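Local coordinates for protein dipeptidase AC. Metallo peptidase. MEROPS family M19 (Rhodobacter sphaeroides, PDB 3LY0) that probably hydrolyses dipeptides as a zinc-dependent metallodipeptidase, and here holds a phosphinate mimic of L-Ala-D-Ala beside its zinc ions, at residues P8-H13 / G52-I57; T37-L42 / S305-A310. One frame throughout, in Å; residues are numbered along the deposited sequence.

Contact 1. Residues P8-H13 / G52-I57; sequences PVFDGH and GGFFAI. With ZN (zinc ion), chain D.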
ATOM      1  N   PRO A   8      -2.633  -4.961 -17.990  1.00 12.53           N
ATOM      2  CA  PRO A   8      -1.736  -5.252 -16.868  1.00 12.69           C
ATOM      3  C   PRO A   8      -1.929  -4.233 -15.750  1.00 13.40           C
ATOM      4  O   PRO A   8      -2.157  -3.053 -16.017  1.00 13.43           O
ATOM      5  CB  PRO A   8      -0.339  -5.112 -17.484  1.00 13.97           C
ATOM      6  CG  PRO A   8      -0.554  -5.349 -18.959  1.00 18.16           C
ATOM      7  CD  PRO A   8      -1.901  -4.754 -19.252  1.00 14.23           C
ATOM      8  N   VAL A   9      -1.848  -4.702 -14.511  1.00 12.62           N
ATOM      9  CA  VAL A   9      -2.048  -3.834 -13.356  1.00 12.08           C
ATOM     10  C   VAL A   9      -0.753  -3.675 -12.590  1.00 11.93           C
ATOM     11  O   VAL A   9      -0.122  -4.665 -12.218  1.00 12.76           O
ATOM     12  CB  VAL A   9      -3.123  -4.407 -12.416  1.00 12.54           C
ATOM     13  CG1 VAL A   9      -3.174  -3.643 -11.090  1.00 12.14           C
ATOM     14  CG2 VAL A   9      -4.473  -4.367 -13.101  1.00 12.80           C
ATOM     15  N   PHE A  10      -0.344  -2.425 -12.390  1.00 10.65           N
ATOM     16  CA  PHE A  10       0.722  -2.144 -11.443  1.00 10.20           C
ATOM     17  C   PHE A  10       0.058  -1.675 -10.162  1.00  8.48           C
ATOM     18  O   PHE A  10      -0.784  -0.768 -10.174  1.00 10.43           O
ATOM     19  CB  PHE A  10       1.694  -1.082 -11.961  1.00 10.92           C
ATOM     20  CG  PHE A  10       2.868  -0.882 -11.058  1.00  9.72           C
ATOM     21  CD1 PHE A  10       3.979  -1.687 -11.176  1.00  9.34           C
ATOM     22  CD2 PHE A  10       2.833   0.062 -10.047  1.00  9.42           C
ATOM     23  CE1 PHE A  10       5.057  -1.539 -10.331  1.00 10.77           C
ATOM     24  CE2 PHE A  10       3.912   0.223  -9.189  1.00 10.40           C
ATOM     25  CZ  PHE A  10       5.020  -0.574  -9.327  1.00 10.20           C
ATOM     26  N   ASP A  11       0.459  -2.290  -9.054  1.00  9.69           N
ATOM     27  CA  ASP A  11      -0.278  -2.130  -7.804  1.00  9.07           C
ATOM     28  C   ASP A  11       0.467  -1.374  -6.710  1.00  8.60           C
ATOM     29  O   ASP A  11       1.690  -1.497  -6.554  1.00 10.71           O
ATOM     30  CB  ASP A  11      -0.667  -3.494  -7.255  1.00  8.93           C
ATOM     31  CG  ASP A  11      -1.525  -3.380  -6.036  1.00  8.73           C
ATOM     32  OD1 ASP A  11      -2.680  -2.926  -6.177  1.00 10.37           O
ATOM     33  OD2 ASP A  11      -1.040  -3.730  -4.932  1.00  8.81           O
ATOM     34  N   GLY A  12      -0.297  -0.643  -5.907  1.00  8.49           N
ATOM     35  CA  GLY A  12       0.260   0.257  -4.906  1.00  9.59           C
ATOM     36  C   GLY A  12       0.734  -0.356  -3.595  1.00  7.79           C
ATOM     37  O   GLY A  12       1.501   0.283  -2.881  1.00  8.58           O
ATOM     38  N   HIS A  13       0.290  -1.562  -3.252  1.00  9.20           N
ATOM     39  CA  HIS A  13       0.626  -2.122  -1.943  1.00  6.96           C
ATOM     40  C   HIS A  13       0.238  -3.579  -1.775  1.00  7.95           C
ATOM     41  O   HIS A  13      -0.942  -3.913  -1.860  1.00  8.76           O
ATOM     42  CB  HIS A  13      -0.074  -1.331  -0.828  1.00  8.12           C
ATOM     43  CG  HIS A  13       0.394  -1.704   0.542  1.00  9.03           C
ATOM     44  ND1 HIS A  13       1.473  -1.088   1.142  1.00  9.20           N
ATOM     45  CD2 HIS A  13      -0.044  -2.641   1.422  1.00  9.78           C
ATOM     46  CE1 HIS A  13       1.660  -1.610   2.341  1.00  9.34           C
ATOM     47  NE2 HIS A  13       0.762  -2.556   2.533  1.00 10.02           N
ATOM     48  N   GLY A  52       3.174  -5.900 -11.620  1.00 11.15           N
ATOM     49  CA  GLY A  52       4.133  -5.570 -10.588  1.00 10.37           C
ATOM     50  C   GLY A  52       3.482  -4.705  -9.531  1.00  8.62           C
ATOM     51  O   GLY A  52       2.297  -4.382  -9.604  1.00  8.99           O
ATOM     52  N   GLY A  53       4.278  -4.316  -8.541  1.00  9.06           N
ATOM     53  CA  GLY A  53       3.759  -3.459  -7.493  1.00 10.47           C
ATOM     54  C   GLY A  53       4.757  -3.135  -6.408  1.00  8.21           C
ATOM     55  O   GLY A  53       5.925  -3.544  -6.453  1.00  9.69           O
ATOM     56  N   PHE A  54       4.277  -2.372  -5.426  1.00  8.81           N
ATOM     57  CA  PHE A  54       5.039  -2.113  -4.215  1.00  8.81           C
ATOM     58  C   PHE A  54       4.897  -3.320  -3.288  1.00  7.59           C
ATOM     59  O   PHE A  54       3.767  -3.716  -2.949  1.00  9.55           O
ATOM     60  CB  PHE A  54       4.478  -0.898  -3.467  1.00  9.33           C
ATOM     61  CG  PHE A  54       4.644   0.428  -4.173  1.00  9.49           C
ATOM     62  CD1 PHE A  54       5.578   1.357  -3.719  1.00 12.11           C
ATOM     63  CD2 PHE A  54       3.822   0.783  -5.236  1.00  9.93           C
ATOM     64  CE1 PHE A  54       5.705   2.603  -4.336  1.00 13.21           C
ATOM     65  CE2 PHE A  54       3.935   2.020  -5.845  1.00 12.07           C
ATOM     66  CZ  PHE A  54       4.879   2.933  -5.400  1.00 12.71           C
ATOM     67  N   PHE A  55       6.037  -3.865  -2.868  1.00  8.97           N
ATOM     68  CA  PHE A  55       6.094  -4.973  -1.916  1.00  9.00           C
ATOM     69  C   PHE A  55       6.500  -4.433  -0.551  1.00  8.74           C
ATOM     70  O   PHE A  55       7.631  -3.998  -0.357  1.00 10.17           O
ATOM     71  CB  PHE A  55       7.080  -6.042  -2.417  1.00  8.59           C
ATOM     72  CG  PHE A  55       6.546  -6.844  -3.568  1.00  8.42           C
ATOM     73  CD1 PHE A  55       6.033  -8.120  -3.364  1.00  9.04           C
ATOM     74  CD2 PHE A  55       6.521  -6.303  -4.845  1.00  8.83           C
ATOM     75  CE1 PHE A  55       5.500  -8.853  -4.428  1.00  9.60           C
ATOM     76  CE2 PHE A  55       5.983  -7.022  -5.909  1.00  9.16           C
ATOM     77  CZ  PHE A  55       5.483  -8.292  -5.699  1.00  9.41           C
ATOM     78  N   ALA A  56       5.549  -4.445   0.375  1.00  8.42           N
ATOM     79  CA  ALA A  56       5.749  -3.838   1.680  1.00  8.36           C
ATOM     80  C   ALA A  56       6.548  -4.705   2.628  1.00 10.45           C
ATOM     81  O   ALA A  56       6.288  -5.905   2.778  1.00  9.47           O
ATOM     82  CB  ALA A  56       4.399  -3.489   2.304  1.00  9.73           C
ATOM     83  N   ILE A  57       7.512  -4.058   3.273  1.00  9.79           N
ATOM     84  CA  ILE A  57       8.183  -4.580   4.452  1.00  9.45           C
ATOM     85  C   ILE A  57       7.457  -3.957   5.635  1.00 10.48           C
ATOM     86  O   ILE A  57       7.517  -2.746   5.837  1.00 10.82           O
ATOM     87  CB  ILE A  57       9.658  -4.155   4.456  1.00 10.03           C
ATOM     88  CG1 ILE A  57      10.407  -4.803   3.281  1.00 12.47           C
ATOM     89  CG2 ILE A  57      10.317  -4.471   5.804  1.00 11.07           C
ATOM     90  CD1 ILE A  57      11.740  -4.177   2.994  1.00 15.66           C
TER
HETATM   91 ZN    ZN D 364       0.655  -3.778   4.399  0.63  9.04          ZN
HETATM   92  O   HOH W   1       1.607  -4.527  -4.896  1.00 10.93           O

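Contact 2. Residues T37-L42 / S305-A310; sequences TGHLDL and SDFDGA. With LY0 ((2R)-3-[(R)-[(1R)-1-aminoethyl](hydroxy)phosphoryl]-2-methylpropanoic acid), chain C.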
ATOM      1  N   THR A  37      -2.995 -20.865  -0.579  1.00 16.01           N
ATOM      2  CA  THR A  37      -3.536 -19.869   0.339  1.00 17.52           C
ATOM      3  C   THR A  37      -3.268 -18.446  -0.133  1.00 15.58           C
ATOM      4  O   THR A  37      -2.498 -18.211  -1.065  1.00 14.27           O
ATOM      5  CB  THR A  37      -2.953 -20.016   1.766  1.00 19.16           C
ATOM      6  OG1 THR A  37      -1.612 -19.507   1.808  1.00 16.55           O
ATOM      7  CG2 THR A  37      -2.954 -21.474   2.209  1.00 20.49           C
ATOM      8  N   GLY A  38      -3.914 -17.494   0.526  1.00 13.38           N
ATOM      9  CA  GLY A  38      -3.603 -16.093   0.315  1.00 14.30           C
ATOM     10  C   GLY A  38      -3.978 -15.578  -1.060  1.00 13.02           C
ATOM     11  O   GLY A  38      -4.761 -16.200  -1.788  1.00 13.07           O
ATOM     12  N   HIS A  39      -3.409 -14.432  -1.414  1.00 11.24           N
ATOM     13  CA  HIS A  39      -3.841 -13.688  -2.588  1.00 11.58           C
ATOM     14  C   HIS A  39      -2.851 -13.728  -3.736  1.00 10.84           C
ATOM     15  O   HIS A  39      -3.250 -13.653  -4.897  1.00 12.96           O
ATOM     16  CB  HIS A  39      -4.081 -12.224  -2.230  1.00 11.18           C
ATOM     17  CG  HIS A  39      -5.253 -12.001  -1.334  1.00 11.93           C
ATOM     18  ND1 HIS A  39      -5.342 -10.913  -0.493  1.00 10.62           N
ATOM     19  CD2 HIS A  39      -6.389 -12.717  -1.150  1.00 12.30           C
ATOM     20  CE1 HIS A  39      -6.482 -10.969   0.171  1.00  9.92           C
ATOM     21  NE2 HIS A  39      -7.138 -12.053  -0.211  1.00 12.24           N
ATOM     22  N   LEU A  40      -1.567 -13.825  -3.408  1.00  9.93           N
ATOM     23  CA  LEU A  40      -0.493 -13.687  -4.389  1.00 11.09           C
ATOM     24  C   LEU A  40       0.460 -14.876  -4.414  1.00 12.62           C
ATOM     25  O   LEU A  40       0.675 -15.547  -3.397  1.00 13.25           O
ATOM     26  CB  LEU A  40       0.334 -12.422  -4.103  1.00 11.52           C
ATOM     27  CG  LEU A  40      -0.331 -11.079  -4.408  1.00 10.42           C
ATOM     28  CD1 LEU A  40       0.414  -9.954  -3.677  1.00 12.17           C
ATOM     29  CD2 LEU A  40      -0.378 -10.821  -5.895  1.00 11.91           C
ATOM     30  N   ASP A  41       1.034 -15.105  -5.594  1.00 10.64           N
ATOM     31  CA  ASP A  41       2.220 -15.924  -5.817  1.00 12.47           C
ATOM     32  C   ASP A  41       2.549 -15.728  -7.291  1.00 10.98           C
ATOM     33  O   ASP A  41       1.762 -15.124  -8.020  1.00 11.82           O
ATOM     34  CB  ASP A  41       2.004 -17.404  -5.456  1.00 13.48           C
ATOM     35  CG  ASP A  41       0.732 -17.977  -6.046  1.00 14.07           C
ATOM     36  OD1 ASP A  41       0.636 -18.043  -7.290  1.00 14.26           O
ATOM     37  OD2 ASP A  41      -0.168 -18.368  -5.258  1.00 13.88           O
ATOM     38  N   LEU A  42       3.705 -16.196  -7.734  1.00 12.80           N
ATOM     39  CA  LEU A  42       4.116 -15.875  -9.100  1.00 13.99           C
ATOM     40  C   LEU A  42       3.143 -16.405 -10.178  1.00 13.51           C
ATOM     41  O   LEU A  42       2.735 -15.649 -11.063  1.00 13.02           O
ATOM     42  CB  LEU A  42       5.566 -16.300  -9.355  1.00 13.41           C
ATOM     43  CG  LEU A  42       6.121 -15.911 -10.730  1.00 14.70           C
ATOM     44  CD1 LEU A  42       5.906 -14.432 -11.024  1.00 15.87           C
ATOM     45  CD2 LEU A  42       7.590 -16.278 -10.832  1.00 17.67           C
ATOM     46  N   SER A 305      -4.035  -2.523  -3.798  1.00  9.59           N
ATOM     47  CA  SER A 305      -4.823  -3.703  -3.429  1.00  9.13           C
ATOM     48  C   SER A 305      -4.867  -4.036  -1.943  1.00  8.91           C
ATOM     49  O   SER A 305      -5.935  -4.344  -1.404  1.00  9.95           O
ATOM     50  CB  SER A 305      -4.295  -4.926  -4.192  1.00 11.14           C
ATOM     51  OG  SER A 305      -2.975  -5.257  -3.783  1.00 10.58           O
ATOM     52  N   ASP A 306      -3.703  -3.998  -1.297  1.00  8.42           N
ATOM     53  CA  ASP A 306      -3.538  -4.594   0.022  1.00  9.78           C
ATOM     54  C   ASP A 306      -3.667  -6.114  -0.075  1.00 10.23           C
ATOM     55  O   ASP A 306      -4.033  -6.776   0.897  1.00  9.95           O
ATOM     56  CB  ASP A 306      -4.553  -4.023   1.022  1.00  9.59           C
ATOM     57  CG  ASP A 306      -3.928  -3.697   2.376  1.00 11.57           C
ATOM     58  OD1 ASP A 306      -2.741  -4.031   2.622  1.00 12.45           O
ATOM     59  OD2 ASP A 306      -4.636  -3.089   3.202  1.00 13.00           O
ATOM     60  N   PHE A 307      -3.350  -6.673  -1.243  1.00  8.53           N
ATOM     61  CA  PHE A 307      -3.270  -8.131  -1.366  1.00 10.78           C
ATOM     62  C   PHE A 307      -2.389  -8.717  -0.256  1.00 10.07           C
ATOM     63  O   PHE A 307      -1.289  -8.212   0.024  1.00 10.48           O
ATOM     64  CB  PHE A 307      -2.694  -8.568  -2.721  1.00  9.78           C
ATOM     65  CG  PHE A 307      -3.665  -8.513  -3.875  1.00 10.69           C
ATOM     66  CD1 PHE A 307      -4.966  -8.972  -3.749  1.00 11.34           C
ATOM     67  CD2 PHE A 307      -3.238  -8.042  -5.118  1.00 11.57           C
ATOM     68  CE1 PHE A 307      -5.839  -8.939  -4.839  1.00 10.61           C
ATOM     69  CE2 PHE A 307      -4.104  -8.001  -6.201  1.00 12.25           C
ATOM     70  CZ  PHE A 307      -5.403  -8.446  -6.057  1.00 10.93           C
ATOM     71  N   ASP A 308      -2.888  -9.790   0.360  1.00  9.61           N
ATOM     72  CA  ASP A 308      -2.229 -10.504   1.460  1.00 10.33           C
ATOM     73  C   ASP A 308      -2.105  -9.712   2.761  1.00 12.00           C
ATOM     74  O   ASP A 308      -1.492 -10.180   3.721  1.00 13.45           O
ATOM     75  CB  ASP A 308      -0.898 -11.116   1.010  1.00 11.59           C
ATOM     76  CG  ASP A 308      -1.095 -12.396   0.209  1.00 11.58           C
ATOM     77  OD1 ASP A 308      -1.993 -13.179   0.580  1.00 13.08           O
ATOM     78  OD2 ASP A 308      -0.368 -12.614  -0.782  1.00 13.37           O
ATOM     79  N   GLY A 309      -2.726  -8.535   2.804  1.00 10.77           N
ATOM     80  CA  GLY A 309      -2.758  -7.737   4.020  1.00 11.29           C
ATOM     81  C   GLY A 309      -4.137  -7.563   4.641  1.00 13.11           C
ATOM     82  O   GLY A 309      -4.243  -7.151   5.792  1.00 14.01           O
ATOM     83  N   ALA A 310      -5.194  -7.880   3.897  1.00 11.93           N
ATOM     84  CA  ALA A 310      -6.564  -7.634   4.345  1.00 12.33           C
ATOM     85  C   ALA A 310      -7.546  -8.570   3.659  1.00 12.92           C
ATOM     86  O   ALA A 310      -7.240  -9.153   2.627  1.00 15.21           O
ATOM     87  CB  ALA A 310      -6.944  -6.193   4.052  1.00 17.24           C
TER
HETATM   88  P   LY0 C 363      -1.984  -3.550   6.196  1.00 12.30           P
HETATM   89  C1  LY0 C 363      -1.283  -5.342   8.221  1.00 16.69           C
HETATM   90  N1  LY0 C 363       0.405  -4.729   6.512  1.00 11.58           N
HETATM   91  C2  LY0 C 363      -1.001  -4.974   6.780  1.00 13.43           C
HETATM   92  C4  LY0 C 363      -3.767  -3.985   6.146  1.00 13.75           C
HETATM   93  C5  LY0 C 363      -4.692  -2.988   6.786  1.00 13.92           C
HETATM   94  C6  LY0 C 363      -4.407  -1.571   6.366  1.00 12.37           C
HETATM   95  C7  LY0 C 363      -6.149  -3.371   6.747  1.00 16.28           C
HETATM   96  O31 LY0 C 363      -1.440  -3.220   4.826  1.00 12.01           O
HETATM   97  O32 LY0 C 363      -1.718  -2.331   7.141  1.00 11.45           O
HETATM   98  O61 LY0 C 363      -4.962  -0.553   7.069  1.00 12.92           O
HETATM   99  O62 LY0 C 363      -3.650  -1.313   5.415  1.00 11.69           O

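Contact 1. Residues P8-H13 / G52-I57
His13 NE2 binds the zinc ion at 2.2 Å, just past strand 9-11, beyond the corner at Gly12. Two backbone hydrogen bonds tie strand 9-11 parallel to residues 52-57: Asp11 N reaches a lone pair of Gly52 O at 2.8 Å, and Phe54 N meets Asp11 O at 3.0 Å, nearly along the C=O axis. Asp11 OD2 closes an Asx turn by accepting His13 N from above the carboxylate plane; it also pairs with Ser305 OG, and a water bridges it to Phe54 O. A CB on Gly53 would clash with Asp11 O. Phe10 CG, anti to the backbone N (chi1 -174°), sends the ring toward Gly52 and Gly53; Gly53 CA lies over one face, a CH-pi contact 3.8 Å from the centroid. Phe10 CE2 touches Phe54 CE2 at 3.8 Å, the rings oblique with planes at 65°. A leucine in place of Phe10 would remove this ring and would probably loosen the packing between the strands. Ala56 CB lies 3.3 Å from His13 CE1, the nearest strand 52-57 comes to the imidazole. This is the parallel pairing of a TIM-barrel-like fold: Phe10 and Phe54 both touch Ile135 on strand 132-139, and helix 336-354 meets them through Tyr348 and Trp347.

Contact 2. Residues T37-L42 / S305-A310
Two loops of the TIM-barrel-like M19 fold meet here: residues 305-310, which follow strand 301-303 and contribute Asp306, Gly309 and Ala310 to the inhibitor pocket, and residues 37-42, which lead into helix 42-48. The polar part is reciprocal between His39 and Asp308. His39 CG is anti to the carbonyl carbon, beside its own N. Asp308 N gives a nearly straight hydrogen bond to His39 ND1, 2.8 Å at 175°, with the donor tilted 23° from the ring plane; ND1 accepts and therefore carries no proton. In return, the Asp308 carboxylate faces the backbone of 37-42. Its OD1 takes His39 N at 2.7 Å, met from above the carboxylate plane, while OD2 receives a weak bond from Leu40 N and forms a salt bridge with Arg19, which probably stabilises its negative charge. Gly38 has a positive phi and packs its CA against OD1, where a side chain would clash. Apolar contact comes from Leu40, whose CD1 lies 3.5 Å from Phe307 CB, the two side chains crossing at about a right angle. His39 CB approaches Phe307 CD1, the rings oblique with planes at 65°. Within 305-310, Ser305 OG accepts Phe307 N in an ST turn, and Ser305 CB lies over one face of the Phe307 ring, toward its rim. Asp306, seen binding zinc in this protein, brings OD1 within 2.7 Å of O31 of the phosphinate inhibitor. Next to ND1 on the same ring edge, His39 CE1 faces Ala310 O in the ring plane, 3.1 Å away.

Overall arrangement
Contact 1 is wholly buried near the centre of the chain, whereas contact 2 lies farther out and is partly exposed, at Gly38. Parallel strand pairing and aromatic packing dominate the first; the second joins irregular loops through a carboxylate, a histidine and backbone N-H groups. Their segments alternate along the chain and meet directly: His13 O accepts a hydrogen bond from Ser305 OG and probably another from Asp306 N. Residues 8-13 and 305-310 thus come together beside the zinc and inhibitor, where they supply the zinc ligand His13 and the inhibitor-contacting Asp306. On the other side of each pairing, 52-57 joins 9-11 as a strand, while 37-42 holds 305-310 through Asp308 and His39.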